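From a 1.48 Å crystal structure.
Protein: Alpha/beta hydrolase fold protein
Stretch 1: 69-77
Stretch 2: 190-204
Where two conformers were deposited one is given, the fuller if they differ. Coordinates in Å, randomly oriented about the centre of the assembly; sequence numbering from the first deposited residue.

Stretch 1 69-77: FDNKGVGLS
Stretch 2, residues 190-204: DRDQDASAQAIGAQL

Two acidic side chains come unusually close: Asp70 OD2 lies 2.4 Å from Asp192 OD2. Oxygens this close imply that an acid group probably holds a proton. Asp70 (chi1 -74°, m) points toward the second stretch. Asp192 (chi1 -159°, t; chi2 -8°) leaves its backbone sideways, but its end comes nearer.

Stretch 1 has no regular helix or strand beside this contact. A type II turn runs from Asn71 to Val74, closed by Val74 N to Asn71 O at 3.0 Å. A type II' turn follows from Val74 to Ser77, closed by Ser77 N to Val74 O at 3.0 Å. Gly73 (phi/psi 83/-12) and Gly75 (61/-131) have positive phi, which favours glycine.

Gly75 and Ala195 are the nearest pair by CA, 4.4 Å apart. Gly75 N donates to Ala195 O at 3.3 Å, nearly straight at 170°. Gly75 CA also makes a CA-H...O contact with Asp194 O at 3.4 Å. A CB on Gly75 would clash with Asp192 OD1 and Asp70 OD2. Next in sequence, Leu76 N donates to Asp192 OD1 at 2.9 Å, with an angle of 136°. The Leu76 side chain (chi1 -79°, m; chi2 162°, t) brings CD2 to 3.7 Å from Gln193 CD.

Residues 190-196 are loop or turn, and the helix starts at Ala197. Ser196 (phi/psi 96/144; chi1 78°, p) is its N-cap: Ser196 OG accepts from Ala199 N at 3.2 Å and donates to Ala195 O at 2.7 Å. One water donates to both Gly73 O and Ser196 OG, at 2.5 Å each, and so bridges the stretches.

Along the helix, Ala199 and Gln203 point toward stretch 1. Val74 (chi1 179°, t) places CG2 4.2 Å from Ala199 CB and 3.7 Å from Gln203 NE2.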

# COMPACT_ATOMS: atom_id res chain seq x y z
N PHE A 69 -10.69 -15.96 -17.24
CA PHE A 69 -11.61 -16.22 -18.34
C PHE A 69 -11.52 -15.21 -19.44
O PHE A 69 -11.14 -14.05 -19.20
CB PHE A 69 -13.07 -16.34 -17.82
CG PHE A 69 -13.73 -15.02 -17.49
CD1 PHE A 69 -13.39 -14.32 -16.33
CD2 PHE A 69 -14.67 -14.50 -18.32
CE1 PHE A 69 -14.00 -13.10 -16.05
CE2 PHE A 69 -15.29 -13.30 -18.06
CZ PHE A 69 -14.95 -12.58 -16.91
N ASP A 70 -11.96 -15.61 -20.63
CA ASP A 70 -12.17 -14.70 -21.72
C ASP A 70 -13.63 -14.29 -21.74
O ASP A 70 -14.55 -15.15 -21.83
CB ASP A 70 -11.81 -15.29 -23.06
CG ASP A 70 -10.33 -15.43 -23.32
OD1 ASP A 70 -9.54 -14.57 -22.87
OD2 ASP A 70 -9.93 -16.43 -24.04
N ASN A 71 -13.90 -13.01 -21.60
CA ASN A 71 -15.26 -12.52 -21.71
C ASN A 71 -15.76 -12.72 -23.17
O ASN A 71 -15.00 -13.06 -24.07
CB ASN A 71 -15.32 -11.07 -21.21
CG ASN A 71 -16.66 -10.71 -20.59
OD1 ASN A 71 -17.73 -11.22 -20.98
ND2 ASN A 71 -16.62 -9.83 -19.57
N LYS A 72 -17.06 -12.47 -23.41
CA LYS A 72 -17.72 -12.79 -24.67
C LYS A 72 -16.94 -12.17 -25.83
O LYS A 72 -16.57 -10.99 -25.82
CB LYS A 72 -19.14 -12.24 -24.63
CG LYS A 72 -19.93 -12.55 -25.90
CD LYS A 72 -21.34 -11.98 -25.85
CE LYS A 72 -22.23 -12.73 -24.89
NZ LYS A 72 -23.62 -12.14 -24.96
N GLY A 73 -16.64 -13.00 -26.82
CA GLY A 73 -15.96 -12.59 -28.02
C GLY A 73 -14.44 -12.48 -27.97
O GLY A 73 -13.80 -12.29 -28.99
N VAL A 74 -13.90 -12.54 -26.78
CA VAL A 74 -12.45 -12.35 -26.59
C VAL A 74 -11.74 -13.69 -26.73
O VAL A 74 -12.08 -14.64 -26.05
CB VAL A 74 -12.17 -11.75 -25.20
CG1 VAL A 74 -10.67 -11.57 -24.99
CG2 VAL A 74 -12.87 -10.43 -25.07
N GLY A 75 -10.71 -13.76 -27.58
CA GLY A 75 -9.87 -14.96 -27.64
C GLY A 75 -10.71 -16.17 -28.04
O GLY A 75 -11.55 -16.07 -28.96
N LEU A 76 -10.54 -17.23 -27.27
CA LEU A 76 -11.27 -18.49 -27.55
C LEU A 76 -12.75 -18.46 -27.12
O LEU A 76 -13.49 -19.41 -27.41
CB LEU A 76 -10.56 -19.67 -26.90
CG LEU A 76 -9.34 -20.16 -27.66
CD1 LEU A 76 -8.48 -20.98 -26.70
CD2 LEU A 76 -9.73 -20.90 -28.95
N SER A 77 -13.21 -17.40 -26.45
CA SER A 77 -14.64 -17.26 -26.25
C SER A 77 -15.35 -16.83 -27.51
O SER A 77 -14.92 -15.94 -28.26
CB SER A 77 -14.96 -16.29 -25.11
OG SER A 77 -14.53 -16.86 -23.91
N ASP A 190 -1.26 -25.17 -25.47
CA ASP A 190 -2.72 -24.90 -25.33
C ASP A 190 -2.92 -23.42 -25.00
O ASP A 190 -3.58 -23.06 -24.04
CB ASP A 190 -3.30 -25.81 -24.23
CG ASP A 190 -4.84 -25.76 -24.06
OD1 ASP A 190 -5.55 -25.47 -25.03
OD2 ASP A 190 -5.32 -26.11 -22.89
N ARG A 191 -2.29 -22.59 -25.81
CA ARG A 191 -2.37 -21.13 -25.65
C ARG A 191 -3.69 -20.62 -26.19
O ARG A 191 -4.34 -21.29 -26.99
CB ARG A 191 -1.14 -20.45 -26.31
CG ARG A 191 0.15 -20.43 -25.45
CD ARG A 191 1.30 -19.52 -25.96
NE ARG A 191 1.27 -18.09 -25.52
CZ ARG A 191 2.01 -17.51 -24.55
NH1 ARG A 191 2.97 -18.13 -23.90
NH2 ARG A 191 1.84 -16.19 -24.27
N ASP A 192 -4.10 -19.43 -25.68
CA ASP A 192 -5.31 -18.79 -26.16
C ASP A 192 -5.06 -18.19 -27.55
O ASP A 192 -3.90 -18.05 -27.99
CB ASP A 192 -5.70 -17.73 -25.14
CG ASP A 192 -7.14 -17.32 -25.19
OD1 ASP A 192 -7.89 -17.73 -26.11
OD2 ASP A 192 -7.51 -16.59 -24.20
N GLN A 193 -6.14 -17.91 -28.26
CA GLN A 193 -6.11 -17.07 -29.44
C GLN A 193 -5.88 -15.62 -29.01
O GLN A 193 -6.07 -15.27 -27.88
CB GLN A 193 -7.43 -17.16 -30.19
CG GLN A 193 -7.71 -18.48 -30.87
CD GLN A 193 -9.04 -18.49 -31.62
OE1 GLN A 193 -9.84 -17.54 -31.56
NE2 GLN A 193 -9.28 -19.56 -32.34
N ASP A 194 -5.49 -14.78 -29.96
CA ASP A 194 -5.40 -13.34 -29.71
C ASP A 194 -6.80 -12.77 -29.58
O ASP A 194 -7.81 -13.45 -29.89
CB ASP A 194 -4.64 -12.64 -30.82
CG ASP A 194 -3.19 -13.08 -30.91
OD1 ASP A 194 -2.48 -13.17 -29.85
OD2 ASP A 194 -2.78 -13.31 -32.08
N ALA A 195 -6.93 -11.52 -29.13
CA ALA A 195 -8.26 -11.00 -28.77
C ALA A 195 -9.31 -11.01 -29.88
O ALA A 195 -10.47 -11.21 -29.60
CB ALA A 195 -8.15 -9.59 -28.24
N SER A 196 -8.87 -10.71 -31.10
CA SER A 196 -9.72 -10.47 -32.33
C SER A 196 -9.98 -8.98 -32.55
O SER A 196 -10.21 -8.22 -31.61
CB SER A 196 -11.10 -11.24 -32.48
OG SER A 196 -12.11 -10.64 -31.67
N ALA A 197 -10.01 -8.59 -33.81
CA ALA A 197 -10.23 -7.20 -34.16
C ALA A 197 -11.55 -6.72 -33.62
O ALA A 197 -11.63 -5.60 -33.06
CB ALA A 197 -10.19 -7.06 -35.68
N GLN A 198 -12.61 -7.51 -33.74
CA GLN A 198 -13.91 -7.07 -33.26
C GLN A 198 -13.87 -6.78 -31.75
O GLN A 198 -14.42 -5.78 -31.27
CB GLN A 198 -15.00 -8.08 -33.60
CG GLN A 198 -16.40 -7.58 -33.32
CD GLN A 198 -16.83 -7.69 -31.84
OE1 GLN A 198 -16.46 -8.59 -31.11
NE2 GLN A 198 -17.70 -6.76 -31.44
N ALA A 199 -13.24 -7.67 -30.99
CA ALA A 199 -13.15 -7.46 -29.55
C ALA A 199 -12.37 -6.20 -29.21
O ALA A 199 -12.77 -5.46 -28.30
CB ALA A 199 -12.50 -8.69 -28.90
N ILE A 200 -11.28 -5.96 -29.91
CA ILE A 200 -10.45 -4.79 -29.64
C ILE A 200 -11.26 -3.52 -29.88
O ILE A 200 -11.25 -2.61 -29.06
CB ILE A 200 -9.14 -4.79 -30.45
CG1 ILE A 200 -8.29 -6.02 -30.12
CG2 ILE A 200 -8.36 -3.50 -30.21
CD1 ILE A 200 -7.17 -6.25 -31.09
N GLY A 201 -12.00 -3.45 -31.01
CA GLY A 201 -12.80 -2.25 -31.29
C GLY A 201 -13.90 -2.03 -30.27
O GLY A 201 -14.13 -0.89 -29.83
N ALA A 202 -14.55 -3.11 -29.82
CA ALA A 202 -15.60 -2.99 -28.84
C ALA A 202 -15.03 -2.49 -27.51
O ALA A 202 -15.62 -1.63 -26.84
CB ALA A 202 -16.29 -4.33 -28.65
N GLN A 203 -13.88 -3.04 -27.12
CA GLN A 203 -13.24 -2.61 -25.87
C GLN A 203 -12.76 -1.18 -25.93
O GLN A 203 -12.90 -0.47 -24.95
CB GLN A 203 -12.08 -3.53 -25.52
CG GLN A 203 -12.51 -4.94 -25.15
CD GLN A 203 -11.33 -5.82 -24.85
OE1 GLN A 203 -10.17 -5.41 -24.98
NE2 GLN A 203 -11.61 -7.05 -24.46
N LEU A 204 -12.21 -0.75 -27.06
CA LEU A 204 -11.78 0.65 -27.18
C LEU A 204 -12.96 1.58 -26.99
O LEU A 204 -12.87 2.60 -26.27
CB LEU A 204 -11.05 0.89 -28.51
CG LEU A 204 -10.36 2.24 -28.68
CD1 LEU A 204 -9.19 2.12 -29.65
CD2 LEU A 204 -11.30 3.29 -29.20
O HOH W 1 -13.89 -12.35 -31.49